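Epoxide hydrolase (PDB 3G02) probably hydrolyses epoxides to vicinal diols with an alpha/beta hydrolase fold, the deposited form being an enantioselective variant obtained by directed evolution. Local coordinates at residues E79-S84 with I295-S300; L129-E134 with E384-L389; G152-S157 with V299-L304; V173-M178 with V204-C209. The protein carries 9 engineered substitutions. All coordinates share one frame; numbering follows the deposited sequence.

Contact 1 of 4, residues E79-S84 with I295-S300; sequences EARLNS and ILEMVS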
loop_
_atom_site.group_PDB
_atom_site.type_symbol
_atom_site.label_atom_id
_atom_site.label_comp_id
_atom_site.label_asym_id
_atom_site.label_seq_id
_atom_site.Cartn_x
_atom_site.Cartn_y
_atom_site.Cartn_z
ATOM N N GLU A 79 -19.434 -21.910 -6.430
ATOM C CA GLU A 79 -19.920 -22.380 -5.137
ATOM C C GLU A 79 -20.197 -23.884 -5.170
ATOM O O GLU A 79 -19.853 -24.602 -4.230
ATOM C CB GLU A 79 -21.179 -21.615 -4.745
ATOM C CG GLU A 79 -21.702 -21.905 -3.360
ATOM C CD GLU A 79 -22.904 -21.052 -3.032
ATOM O OE1 GLU A 79 -23.980 -21.291 -3.625
ATOM O OE2 GLU A 79 -22.770 -20.133 -2.200
ATOM N N ALA A 80 -20.796 -24.358 -6.261
ATOM C CA ALA A 80 -21.046 -25.790 -6.430
ATOM C C ALA A 80 -19.745 -26.590 -6.449
ATOM O O ALA A 80 -19.673 -27.684 -5.879
ATOM C CB ALA A 80 -21.856 -26.048 -7.688
ATOM N N ARG A 81 -18.718 -26.035 -7.090
ATOM C CA ARG A 81 -17.393 -26.653 -7.093
ATOM C C ARG A 81 -16.799 -26.695 -5.682
ATOM O O ARG A 81 -16.223 -27.705 -5.279
ATOM C CB ARG A 81 -16.449 -25.927 -8.057
ATOM C CG ARG A 81 -15.098 -26.608 -8.233
ATOM C CD ARG A 81 -14.366 -26.095 -9.465
ATOM N NE ARG A 81 -13.803 -24.758 -9.274
ATOM C CZ ARG A 81 -12.621 -24.505 -8.712
ATOM N NH1 ARG A 81 -11.859 -25.495 -8.264
ATOM N NH2 ARG A 81 -12.200 -23.253 -8.595
ATOM N N LEU A 82 -16.946 -25.605 -4.933
ATOM C CA LEU A 82 -16.516 -25.584 -3.532
ATOM C C LEU A 82 -17.151 -26.735 -2.752
ATOM O O LEU A 82 -16.473 -27.453 -2.012
ATOM C CB LEU A 82 -16.857 -24.241 -2.874
ATOM C CG LEU A 82 -16.160 -22.983 -3.405
ATOM C CD1 LEU A 82 -16.518 -21.783 -2.548
ATOM C CD2 LEU A 82 -14.664 -23.178 -3.428
ATOM N N ASN A 83 -18.453 -26.915 -2.961
ATOM C CA ASN A 83 -19.237 -27.911 -2.238
ATOM C C ASN A 83 -19.097 -29.339 -2.773
ATOM O O ASN A 83 -19.720 -30.264 -2.244
ATOM C CB ASN A 83 -20.705 -27.479 -2.203
ATOM C CG ASN A 83 -20.926 -26.244 -1.345
ATOM O OD1 ASN A 83 -20.214 -26.021 -0.363
ATOM N ND2 ASN A 83 -21.917 -25.439 -1.711
ATOM N N SER A 84 -18.261 -29.512 -3.797
ATOM C CA SER A 84 -18.015 -30.832 -4.385
ATOM C C SER A 84 -17.059 -31.696 -3.562
ATOM O O SER A 84 -16.954 -32.899 -3.801
ATOM C CB SER A 84 -17.516 -30.707 -5.832
ATOM O OG SER A 84 -16.214 -30.152 -5.897
ATOM N N ILE A 295 -9.448 -15.538 -11.273
ATOM C CA ILE A 295 -9.198 -14.328 -10.493
ATOM C C ILE A 295 -10.495 -13.779 -9.889
ATOM O O ILE A 295 -10.532 -13.443 -8.704
ATOM C CB ILE A 295 -8.442 -13.250 -11.315
ATOM C CG1 ILE A 295 -7.082 -13.801 -11.773
ATOM C CG2 ILE A 295 -8.276 -11.960 -10.501
ATOM C CD1 ILE A 295 -6.224 -12.823 -12.570
ATOM N N LEU A 296 -11.562 -13.724 -10.686
ATOM C CA LEU A 296 -12.853 -13.259 -10.173
ATOM C C LEU A 296 -13.406 -14.164 -9.068
ATOM O O LEU A 296 -13.968 -13.668 -8.096
ATOM C CB LEU A 296 -13.879 -13.080 -11.301
ATOM C CG LEU A 296 -13.590 -11.948 -12.295
ATOM C CD1 LEU A 296 -14.677 -11.887 -13.364
ATOM C CD2 LEU A 296 -13.461 -10.594 -11.596
ATOM N N GLU A 297 -13.225 -15.476 -9.208
ATOM C CA GLU A 297 -13.631 -16.428 -8.176
ATOM C C GLU A 297 -12.905 -16.170 -6.856
ATOM O O GLU A 297 -13.531 -16.088 -5.798
ATOM C CB GLU A 297 -13.361 -17.872 -8.626
ATOM C CG GLU A 297 -14.328 -18.393 -9.681
ATOM C CD GLU A 297 -13.909 -19.732 -10.274
ATOM O OE1 GLU A 297 -12.802 -20.227 -9.974
ATOM O OE2 GLU A 297 -14.712 -20.298 -11.044
ATOM N N MET A 298 -11.581 -16.044 -6.924
ATOM C CA MET A 298 -10.766 -15.869 -5.717
ATOM C C MET A 298 -11.046 -14.546 -5.023
ATOM O O MET A 298 -11.144 -14.484 -3.798
ATOM C CB MET A 298 -9.272 -15.990 -6.028
ATOM C CG MET A 298 -8.843 -17.338 -6.602
ATOM S SD MET A 298 -9.457 -18.775 -5.690
ATOM C CE MET A 298 -8.314 -20.042 -6.270
ATOM N N VAL A 299 -11.167 -13.485 -5.816
ATOM C CA VAL A 299 -11.462 -12.163 -5.273
ATOM C C VAL A 299 -12.876 -12.109 -4.682
ATOM O O VAL A 299 -13.073 -11.568 -3.592
ATOM C CB VAL A 299 -11.222 -11.043 -6.320
ATOM C CG1 VAL A 299 -11.706 -9.697 -5.812
ATOM C CG2 VAL A 299 -9.734 -10.954 -6.673
ATOM N N SER A 300 -13.849 -12.688 -5.386
ATOM C CA SER A 300 -15.222 -12.749 -4.875
ATOM C C SER A 300 -15.289 -13.528 -3.567
ATOM O O SER A 300 -15.979 -13.119 -2.639
ATOM C CB SER A 300 -16.168 -13.370 -5.906
ATOM O OG SER A 300 -16.224 -12.573 -7.076
#
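Arg-81 and Glu-297 extend towards each other from two helices and meet through their charged ends, the two side chains running at about a right angle. The guanidinium presents its edge, so that Glu-297 OE1 lies near its plane, 3.4 Å from Arg-81 NH2. The carboxylate is turned 32° against the guanidinium. This salt bridge carries a single hydrogen bond, long and bent, and is weak. Arg-81 leaves the backbone with CG anti to N (chi1 -173°) and then bends at chi3, which swings the guanidinium towards the neighbouring helix. Glu-297 instead runs extended beyond CG. The bridge joins helix 75-82, in the N-terminal part of the chain characteristic of this epoxide hydrolase family, to helix 292-304, which belongs to the helical lid inserted between strands 209-214 and 340-345 of the alpha/beta hydrolase fold. Phe-78 of the first helix also touches Glu-297, whose OE2 has the like-charged OE2 of Glu-293 close by; the guanidinium may ease that crowding of negative charge. On each side a serine folds back on a main-chain carbonyl. Ser-84 OG, just past the end of helix 75-82, bonds to Arg-81 O, and the same oxygen accepts Ser-84 N. In helix 292-304 Ser-300 OG lies 2.7 Å from Leu-296 O, approaching from the face opposite to Ser-300 N and also taking the indole NE1 of Trp-69.

Contact 2 of 4, residues L129-E134 with E384-L389; sequences LQLFRE and ELKTDL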
loop_
_atom_site.group_PDB
_atom_site.type_symbol
_atom_site.label_atom_id
_atom_site.label_comp_id
_atom_site.label_asym_id
_atom_site.label_seq_id
_atom_site.Cartn_x
_atom_site.Cartn_y
_atom_site.Cartn_z
ATOM N N LEU A 129 -6.641 -32.058 -4.689
ATOM C CA LEU A 129 -7.662 -32.947 -4.128
ATOM C C LEU A 129 -8.388 -33.730 -5.221
ATOM O O LEU A 129 -8.655 -34.927 -5.064
ATOM C CB LEU A 129 -8.662 -32.172 -3.258
ATOM C CG LEU A 129 -8.125 -31.514 -1.981
ATOM C CD1 LEU A 129 -9.282 -30.913 -1.198
ATOM C CD2 LEU A 129 -7.336 -32.494 -1.118
ATOM N N GLN A 130 -8.687 -33.059 -6.333
ATOM C CA GLN A 130 -9.362 -33.700 -7.462
ATOM C C GLN A 130 -8.519 -34.833 -8.043
ATOM O O GLN A 130 -9.037 -35.919 -8.311
ATOM C CB GLN A 130 -9.709 -32.671 -8.542
ATOM C CG GLN A 130 -10.442 -33.259 -9.761
ATOM C CD GLN A 130 -11.814 -33.838 -9.422
ATOM O OE1 GLN A 130 -12.508 -33.352 -8.527
ATOM N NE2 GLN A 130 -12.214 -34.873 -10.154
ATOM N N LEU A 131 -7.222 -34.585 -8.211
ATOM C CA LEU A 131 -6.315 -35.612 -8.711
ATOM C C LEU A 131 -6.331 -36.836 -7.798
ATOM O O LEU A 131 -6.427 -37.968 -8.275
ATOM C CB LEU A 131 -4.897 -35.063 -8.864
ATOM C CG LEU A 131 -4.661 -34.004 -9.949
ATOM C CD1 LEU A 131 -3.298 -33.370 -9.761
ATOM C CD2 LEU A 131 -4.800 -34.585 -11.357
ATOM N N PHE A 132 -6.267 -36.607 -6.488
ATOM C CA PHE A 132 -6.322 -37.708 -5.528
ATOM C C PHE A 132 -7.628 -38.495 -5.599
ATOM O O PHE A 132 -7.606 -39.730 -5.601
ATOM C CB PHE A 132 -6.072 -37.213 -4.101
ATOM C CG PHE A 132 -4.618 -37.134 -3.734
ATOM C CD1 PHE A 132 -3.889 -38.296 -3.481
ATOM C CD2 PHE A 132 -3.974 -35.906 -3.634
ATOM C CE1 PHE A 132 -2.538 -38.239 -3.137
ATOM C CE2 PHE A 132 -2.626 -35.839 -3.287
ATOM C CZ PHE A 132 -1.905 -37.007 -3.039
ATOM N N ARG A 133 -8.755 -37.786 -5.669
ATOM C CA ARG A 133 -10.073 -38.424 -5.731
ATOM C C ARG A 133 -10.268 -39.219 -7.027
ATOM O O ARG A 133 -10.979 -40.225 -7.043
ATOM C CB ARG A 133 -11.189 -37.389 -5.566
ATOM C CG ARG A 133 -12.581 -37.991 -5.441
ATOM C CD ARG A 133 -13.560 -37.019 -4.822
ATOM N NE ARG A 133 -13.854 -35.885 -5.696
ATOM C CZ ARG A 133 -14.676 -34.890 -5.370
ATOM N NH1 ARG A 133 -15.279 -34.889 -4.188
ATOM N NH2 ARG A 133 -14.891 -33.898 -6.225
ATOM N N GLU A 134 -9.644 -38.752 -8.106
ATOM C CA GLU A 134 -9.700 -39.435 -9.399
ATOM C C GLU A 134 -8.881 -40.723 -9.409
ATOM O O GLU A 134 -9.170 -41.643 -10.180
ATOM C CB GLU A 134 -9.196 -38.513 -10.509
ATOM C CG GLU A 134 -10.191 -37.446 -10.917
ATOM C CD GLU A 134 -9.601 -36.382 -11.822
ATOM O OE1 GLU A 134 -8.359 -36.251 -11.890
ATOM O OE2 GLU A 134 -10.396 -35.667 -12.466
ATOM N N GLU A 384 2.667 -31.632 -10.537
ATOM C CA GLU A 384 4.051 -31.607 -10.080
ATOM C C GLU A 384 4.139 -31.543 -8.556
ATOM O O GLU A 384 4.902 -32.289 -7.939
ATOM C CB GLU A 384 4.807 -30.430 -10.709
ATOM C CG GLU A 384 5.160 -30.617 -12.183
ATOM C CD GLU A 384 3.998 -30.361 -13.140
ATOM O OE1 GLU A 384 2.933 -29.846 -12.719
ATOM O OE2 GLU A 384 4.156 -30.683 -14.335
ATOM N N LEU A 385 3.352 -30.659 -7.950
ATOM C CA LEU A 385 3.376 -30.516 -6.499
ATOM C C LEU A 385 2.866 -31.784 -5.806
ATOM O O LEU A 385 3.465 -32.245 -4.831
ATOM C CB LEU A 385 2.586 -29.277 -6.055
ATOM C CG LEU A 385 2.747 -28.878 -4.578
ATOM C CD1 LEU A 385 4.208 -28.547 -4.233
ATOM C CD2 LEU A 385 1.831 -27.718 -4.212
ATOM N N LYS A 386 1.776 -32.346 -6.326
ATOM C CA LYS A 386 1.234 -33.609 -5.819
ATOM C C LYS A 386 2.256 -34.739 -5.909
ATOM O O LYS A 386 2.444 -35.489 -4.952
ATOM C CB LYS A 386 -0.037 -33.993 -6.579
ATOM C CG LYS A 386 -0.577 -35.373 -6.235
ATOM C CD LYS A 386 -1.914 -35.613 -6.890
ATOM C CE LYS A 386 -2.281 -37.089 -6.862
ATOM N NZ LYS A 386 -1.356 -37.892 -7.711
ATOM N N THR A 387 2.905 -34.857 -7.064
ATOM C CA THR A 387 3.901 -35.903 -7.286
ATOM C C THR A 387 5.080 -35.759 -6.328
ATOM O O THR A 387 5.540 -36.749 -5.753
ATOM C CB THR A 387 4.367 -35.914 -8.758
ATOM O OG1 THR A 387 3.261 -36.282 -9.592
ATOM C CG2 THR A 387 5.511 -36.903 -8.983
ATOM N N ASP A 388 5.554 -34.526 -6.146
ATOM C CA ASP A 388 6.642 -34.251 -5.204
ATOM C C ASP A 388 6.256 -34.604 -3.776
ATOM O O ASP A 388 7.024 -35.258 -3.068
ATOM C CB ASP A 388 7.058 -32.782 -5.261
ATOM C CG ASP A 388 7.805 -32.428 -6.530
ATOM O OD1 ASP A 388 7.971 -33.304 -7.413
ATOM O OD2 ASP A 388 8.221 -31.255 -6.643
ATOM N N LEU A 389 5.066 -34.178 -3.356
ATOM C CA LEU A 389 4.590 -34.464 -2.000
ATOM C C LEU A 389 4.511 -35.964 -1.760
ATOM O O LEU A 389 4.985 -36.452 -0.734
ATOM C CB LEU A 389 3.231 -33.810 -1.723
ATOM C CG LEU A 389 2.573 -34.120 -0.367
ATOM C CD1 LEU A 389 3.418 -33.615 0.812
ATOM C CD2 LEU A 389 1.156 -33.556 -0.304
#
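Lys-386 lays its aliphatic chain over Phe-132 and beside Leu-131. CG stands anti to the backbone N (chi1 173°), and the chain stays extended as far as CE, which carries it straight out from its own helix to the one opposite. CE ends up over the centre of the Phe-132 ring, 3.6 Å from the centroid and almost exactly on the ring normal, a CH-pi contact. CG approaches further out on the ring, 3.6 Å from Phe-132 CE2. A bend at the last torsion, chi4 -66°, leaves the ammonium higher above the same face, with NZ 4.8 Å from the Phe-132 centroid in a cation-pi arrangement. Its stronger partner is Glu-135, one residue beyond the segment, whose carboxylate forms a salt bridge with NZ. Leu-131 packs beside the same lysine chain, its CB 3.6 Å from Lys-386 CD and its CD1 also against that methylene. Around this, Phe-132 rests on Leu-145 of strand 143-148 and Leu-389 on Gln-190 of strand 187-191, so helices 126-135 and 382-396 pack together on the central sheet, as do the first and last helices of the canonical alpha/beta hydrolase fold.

Contact 3 of 4, residues G152-S157 with V299-L304; sequences GYTFSS and VSLYWL
Leu-301 and Thr-154 bury the largest areas here, and they meet methyl to branch: Thr-154 CG2 sits 3.8 Å from Leu-301 CG, with CD2 scarcely farther. A trans first torsion (chi1 174°) sends the isobutyl group of Leu-301 off the helix towards the loop. Its other methyl, CD1, goes to the ring of Phe-155, 3.7 Å from Phe-155 CZ, the two side chains crossing at about a right angle. Thr-154 and Phe-155 are the central residues of a type II' beta turn closed by Ser-156 N to Tyr-153 O at 3.0 Å. Thr-154 takes the positive phi of the first of these two positions, and its OG1 bonds to Ser-149 OG. Tyr-302, third in buried area, lies side by side with Tyr-153 and points the same way; its OH comes in the plane of the Tyr-153 ring, at the edge, 3.2 Å from Tyr-153 CE2. That hydroxyl is held by Gly-120 O. Tyr-153 comes within about 5 Å of the side chain of Tyr-315, a predicted proton donor, and about 6 Å of that of Asp-193, the predicted nucleophile, so Tyr-153 probably borders the active site. The loop following strand 143-148 thus packs against lid helix 292-304, which is flanked by helix 271-284 at Tyr-302 and by helix 75-82, through Trp-75, at Leu-301.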
loop_
_atom_site.group_PDB
_atom_site.type_symbol
_atom_site.label_atom_id
_atom_site.label_comp_id
_atom_site.label_asym_id
_atom_site.label_seq_id
_atom_site.Cartn_x
_atom_site.Cartn_y
_atom_site.Cartn_z
ATOM N N GLY A 152 -8.626 -16.170 10.058
ATOM C CA GLY A 152 -8.787 -14.925 9.312
ATOM C C GLY A 152 -9.090 -15.061 7.828
ATOM O O GLY A 152 -9.334 -14.056 7.162
ATOM N N TYR A 153 -9.087 -16.288 7.302
ATOM C CA TYR A 153 -9.348 -16.499 5.877
ATOM C C TYR A 153 -10.667 -17.212 5.605
ATOM O O TYR A 153 -10.982 -18.223 6.248
ATOM C CB TYR A 153 -8.268 -17.353 5.237
ATOM C CG TYR A 153 -6.879 -16.771 5.128
ATOM C CD1 TYR A 153 -5.980 -16.855 6.194
ATOM C CD2 TYR A 153 -6.431 -16.205 3.931
ATOM C CE1 TYR A 153 -4.678 -16.368 6.087
ATOM C CE2 TYR A 153 -5.129 -15.709 3.813
ATOM C CZ TYR A 153 -4.259 -15.792 4.892
ATOM O OH TYR A 153 -2.967 -15.322 4.779
ATOM N N THR A 154 -11.384 -16.704 4.606
ATOM C CA THR A 154 -12.623 -17.289 4.093
ATOM C C THR A 154 -13.585 -17.728 5.203
ATOM O O THR A 154 -14.044 -16.887 5.981
ATOM C CB THR A 154 -12.378 -18.369 2.975
ATOM O OG1 THR A 154 -11.877 -19.589 3.539
ATOM C CG2 THR A 154 -11.382 -17.850 1.933
ATOM N N PHE A 155 -13.857 -19.026 5.299
ATOM C CA PHE A 155 -14.888 -19.516 6.213
ATOM C C PHE A 155 -14.392 -19.796 7.628
ATOM O O PHE A 155 -15.172 -20.197 8.497
ATOM C CB PHE A 155 -15.627 -20.700 5.581
ATOM C CG PHE A 155 -16.122 -20.392 4.201
ATOM C CD1 PHE A 155 -17.176 -19.503 4.024
ATOM C CD2 PHE A 155 -15.494 -20.924 3.079
ATOM C CE1 PHE A 155 -17.625 -19.176 2.754
ATOM C CE2 PHE A 155 -15.935 -20.598 1.796
ATOM C CZ PHE A 155 -16.999 -19.725 1.637
ATOM N N SER A 156 -13.102 -19.565 7.865
ATOM C CA SER A 156 -12.581 -19.518 9.230
ATOM C C SER A 156 -12.798 -18.128 9.817
ATOM O O SER A 156 -12.644 -17.121 9.126
ATOM C CB SER A 156 -11.101 -19.887 9.276
ATOM O OG SER A 156 -10.930 -21.292 9.173
ATOM N N SER A 157 -13.169 -18.080 11.093
ATOM C CA SER A 157 -13.365 -16.812 11.778
ATOM C C SER A 157 -12.030 -16.297 12.302
ATOM O O SER A 157 -10.968 -16.840 11.981
ATOM C CB SER A 157 -14.387 -16.961 12.914
ATOM O OG SER A 157 -13.852 -17.694 14.002
ATOM N N VAL A 299 -11.167 -13.485 -5.816
ATOM C CA VAL A 299 -11.462 -12.163 -5.273
ATOM C C VAL A 299 -12.876 -12.109 -4.682
ATOM O O VAL A 299 -13.073 -11.568 -3.592
ATOM C CB VAL A 299 -11.222 -11.043 -6.320
ATOM C CG1 VAL A 299 -11.706 -9.697 -5.812
ATOM C CG2 VAL A 299 -9.734 -10.954 -6.673
ATOM N N SER A 300 -13.849 -12.688 -5.386
ATOM C CA SER A 300 -15.222 -12.749 -4.875
ATOM C C SER A 300 -15.289 -13.528 -3.567
ATOM O O SER A 300 -15.979 -13.119 -2.639
ATOM C CB SER A 300 -16.168 -13.370 -5.906
ATOM O OG SER A 300 -16.224 -12.573 -7.076
ATOM N N LEU A 301 -14.555 -14.638 -3.495
ATOM C CA LEU A 301 -14.470 -15.437 -2.277
ATOM C C LEU A 301 -13.948 -14.605 -1.105
ATOM O O LEU A 301 -14.527 -14.624 -0.020
ATOM C CB LEU A 301 -13.584 -16.663 -2.513
ATOM C CG LEU A 301 -13.248 -17.561 -1.319
ATOM C CD1 LEU A 301 -14.501 -18.184 -0.694
ATOM C CD2 LEU A 301 -12.251 -18.629 -1.749
ATOM N N TYR A 302 -12.861 -13.869 -1.337
ATOM C CA TYR A 302 -12.333 -12.960 -0.316
ATOM C C TYR A 302 -13.344 -11.882 0.070
ATOM O O TYR A 302 -13.515 -11.574 1.257
ATOM C CB TYR A 302 -11.041 -12.300 -0.804
ATOM C CG TYR A 302 -9.775 -12.978 -0.337
ATOM C CD1 TYR A 302 -9.587 -14.353 -0.502
ATOM C CD2 TYR A 302 -8.747 -12.240 0.251
ATOM C CE1 TYR A 302 -8.417 -14.975 -0.078
ATOM C CE2 TYR A 302 -7.575 -12.850 0.671
ATOM C CZ TYR A 302 -7.414 -14.217 0.501
ATOM O OH TYR A 302 -6.253 -14.812 0.921
ATOM N N TRP A 303 -14.015 -11.313 -0.930
ATOM C CA TRP A 303 -14.976 -10.236 -0.687
ATOM C C TRP A 303 -16.131 -10.705 0.194
ATOM O O TRP A 303 -16.462 -10.070 1.206
ATOM C CB TRP A 303 -15.532 -9.687 -2.003
ATOM C CG TRP A 303 -16.598 -8.652 -1.773
ATOM C CD1 TRP A 303 -17.952 -8.850 -1.796
ATOM C CD2 TRP A 303 -16.401 -7.269 -1.458
ATOM N NE1 TRP A 303 -18.608 -7.674 -1.522
ATOM C CE2 TRP A 303 -17.681 -6.686 -1.311
ATOM C CE3 TRP A 303 -15.265 -6.463 -1.284
ATOM C CZ2 TRP A 303 -17.858 -5.333 -1.007
ATOM C CZ3 TRP A 303 -15.442 -5.117 -0.975
ATOM C CH2 TRP A 303 -16.730 -4.567 -0.842
ATOM N N LEU A 304 -16.714 -11.832 -0.196
ATOM C CA LEU A 304 -17.919 -12.354 0.447
ATOM C C LEU A 304 -17.690 -12.895 1.855
ATOM O O LEU A 304 -18.644 -13.116 2.600
ATOM C CB LEU A 304 -18.573 -13.415 -0.445
ATOM C CG LEU A 304 -19.099 -12.910 -1.793
ATOM C CD1 LEU A 304 -19.344 -14.065 -2.756
ATOM C CD2 LEU A 304 -20.373 -12.084 -1.597
#

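Contact 4 of 4, residues V173-M178 with V204-C209; sequences VVDQLM and VGFDAC
Asp-175 and Phe-206 join two neighbouring elements of the alpha/beta hydrolase core: helix 167-180, and the turn that closes the beta-alpha-beta crossover from strand 187-191 through helix 194-205 to strand 209-214. The direct contacts are van der Waals. With chi1 at 175°, the Asp-175 carboxylate lies to the carbonyl side of its own residue and reaches the phenyl group. Phe-206 CD2 lies 3.4 Å from Asp-175 CG and 3.5 Å from Asp-175 CB, with the carboxylate and ring planes 49° apart. Ala-208 adds a lighter touch, its CB 3.8 Å from Asp-175 OD1. Phe-206 and Ala-208, both directed at the helix, lie in one type I beta turn, spanning Phe-206 to Cys-209 and closed by a 3.1 Å bond from Cys-209 N to Phe-206 O. Polar contacts hold the buried carboxylate from several quarters. OD2 forms a salt bridge with Lys-179, one turn further along the same helix, while OD1 is hydrogen-bonded to Tyr-187 OH, at the start of strand 187-191. These partners would probably favour the ionised form of Asp-175. Across the contact the polar link is indirect: one water donates to Asp-175 OD1 at 2.8 Å and accepts from Ala-208 N at 3.0 Å.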
loop_
_atom_site.group_PDB
_atom_site.type_symbol
_atom_site.label_atom_id
_atom_site.label_comp_id
_atom_site.label_asym_id
_atom_site.label_seq_id
_atom_site.Cartn_x
_atom_site.Cartn_y
_atom_site.Cartn_z
ATOM N N VAL A 173 -3.028 -23.533 16.281
ATOM C CA VAL A 173 -4.356 -23.872 15.758
ATOM C C VAL A 173 -4.306 -25.061 14.785
ATOM O O VAL A 173 -5.136 -25.968 14.869
ATOM C CB VAL A 173 -5.044 -22.647 15.096
ATOM C CG1 VAL A 173 -6.299 -23.062 14.332
ATOM C CG2 VAL A 173 -5.389 -21.599 16.154
ATOM N N VAL A 174 -3.341 -25.051 13.867
ATOM C CA VAL A 174 -3.196 -26.142 12.897
ATOM C C VAL A 174 -2.871 -27.459 13.611
ATOM O O VAL A 174 -3.487 -28.489 13.327
ATOM C CB VAL A 174 -2.140 -25.817 11.812
ATOM C CG1 VAL A 174 -1.885 -27.023 10.909
ATOM C CG2 VAL A 174 -2.590 -24.629 10.969
ATOM N N ASP A 175 -1.928 -27.406 14.547
ATOM C CA ASP A 175 -1.555 -28.582 15.335
ATOM C C ASP A 175 -2.756 -29.132 16.107
ATOM O O ASP A 175 -2.976 -30.348 16.141
ATOM C CB ASP A 175 -0.403 -28.254 16.286
ATOM C CG ASP A 175 -0.059 -29.409 17.214
ATOM O OD1 ASP A 175 0.564 -30.389 16.752
ATOM O OD2 ASP A 175 -0.397 -29.314 18.412
ATOM N N GLN A 176 -3.540 -28.241 16.713
ATOM C CA GLN A 176 -4.732 -28.655 17.455
ATOM C C GLN A 176 -5.768 -29.310 16.540
ATOM O O GLN A 176 -6.394 -30.306 16.911
ATOM C CB GLN A 176 -5.352 -27.474 18.215
ATOM C CG GLN A 176 -6.391 -27.883 19.264
ATOM C CD GLN A 176 -5.859 -28.905 20.262
ATOM O OE1 GLN A 176 -4.847 -28.676 20.927
ATOM N NE2 GLN A 176 -6.540 -30.043 20.364
ATOM N N LEU A 177 -5.944 -28.755 15.343
ATOM C CA LEU A 177 -6.858 -29.329 14.367
ATOM C C LEU A 177 -6.459 -30.762 14.037
ATOM O O LEU A 177 -7.303 -31.660 14.050
ATOM C CB LEU A 177 -6.897 -28.479 13.091
ATOM C CG LEU A 177 -7.680 -29.057 11.907
ATOM C CD1 LEU A 177 -9.166 -29.188 12.215
ATOM C CD2 LEU A 177 -7.460 -28.202 10.664
ATOM N N MET A 178 -5.175 -30.967 13.749
ATOM C CA MET A 178 -4.675 -32.297 13.398
ATOM C C MET A 178 -4.835 -33.280 14.557
ATOM O O MET A 178 -5.207 -34.434 14.345
ATOM C CB MET A 178 -3.226 -32.231 12.909
ATOM C CG MET A 178 -3.046 -31.472 11.588
ATOM S SD MET A 178 -4.064 -32.129 10.252
ATOM C CE MET A 178 -2.972 -33.365 9.554
ATOM N N VAL A 204 9.593 -27.170 13.822
ATOM C CA VAL A 204 10.543 -26.779 14.866
ATOM C C VAL A 204 10.074 -27.137 16.283
ATOM O O VAL A 204 10.860 -27.653 17.087
ATOM C CB VAL A 204 10.874 -25.261 14.765
ATOM C CG1 VAL A 204 11.633 -24.762 15.997
ATOM C CG2 VAL A 204 11.671 -24.979 13.500
ATOM N N GLY A 205 8.802 -26.886 16.578
ATOM C CA GLY A 205 8.340 -26.890 17.965
ATOM C C GLY A 205 7.190 -27.796 18.353
ATOM O O GLY A 205 6.818 -27.850 19.527
ATOM N N PHE A 206 6.628 -28.516 17.387
ATOM C CA PHE A 206 5.452 -29.340 17.647
ATOM C C PHE A 206 5.759 -30.816 17.410
ATOM O O PHE A 206 6.049 -31.230 16.284
ATOM C CB PHE A 206 4.258 -28.859 16.808
ATOM C CG PHE A 206 3.724 -27.508 17.227
ATOM C CD1 PHE A 206 4.372 -26.335 16.841
ATOM C CD2 PHE A 206 2.577 -27.411 18.007
ATOM C CE1 PHE A 206 3.883 -25.088 17.226
ATOM C CE2 PHE A 206 2.079 -26.166 18.393
ATOM C CZ PHE A 206 2.737 -25.006 18.002
ATOM N N ASP A 207 5.708 -31.600 18.486
ATOM C CA ASP A 207 6.137 -32.999 18.453
ATOM C C ASP A 207 5.344 -33.874 17.489
ATOM O O ASP A 207 5.899 -34.800 16.895
ATOM C CB ASP A 207 6.095 -33.610 19.855
ATOM C CG ASP A 207 7.214 -33.108 20.746
ATOM O OD1 ASP A 207 7.205 -33.455 21.945
ATOM O OD2 ASP A 207 8.101 -32.373 20.259
ATOM N N ALA A 208 4.055 -33.575 17.342
ATOM C CA ALA A 208 3.175 -34.338 16.459
ATOM C C ALA A 208 3.512 -34.124 14.982
ATOM O O ALA A 208 3.219 -34.977 14.148
ATOM C CB ALA A 208 1.723 -34.007 16.734
ATOM N N CYS A 209 4.119 -32.984 14.660
ATOM C CA CYS A 209 4.592 -32.743 13.299
ATOM C C CYS A 209 5.878 -33.526 13.075
ATOM O O CYS A 209 6.882 -33.269 13.735
ATOM C CB CYS A 209 4.827 -31.251 13.064
ATOM S SG CYS A 209 5.429 -30.876 11.403
HETATM O O HOH W 1 2.409 -31.397 18.558
#

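In the fold
Contacts 1 and 3 share lid helix 292-304, centres 11 Å apart; the helix meets helix 75-82 of the N-terminal region in one and the loop after strand 143-148 in the other. Contact 2, about 20 Å from contact 1 between centres, is linked to it where Arg-133 NH1 probably bonds to Ser-84 O. Contact 4 lies 23 to 29 Å from the others, centre to centre. Along the chain the segments of contacts 1 and 2 alternate, contact 3 falls within the span of contact 2, and contact 4 comes between the two segments of each of the others. Contacts 1 and 3 thus connect lid to N-terminal region and core; contacts 2 and 4 join core elements.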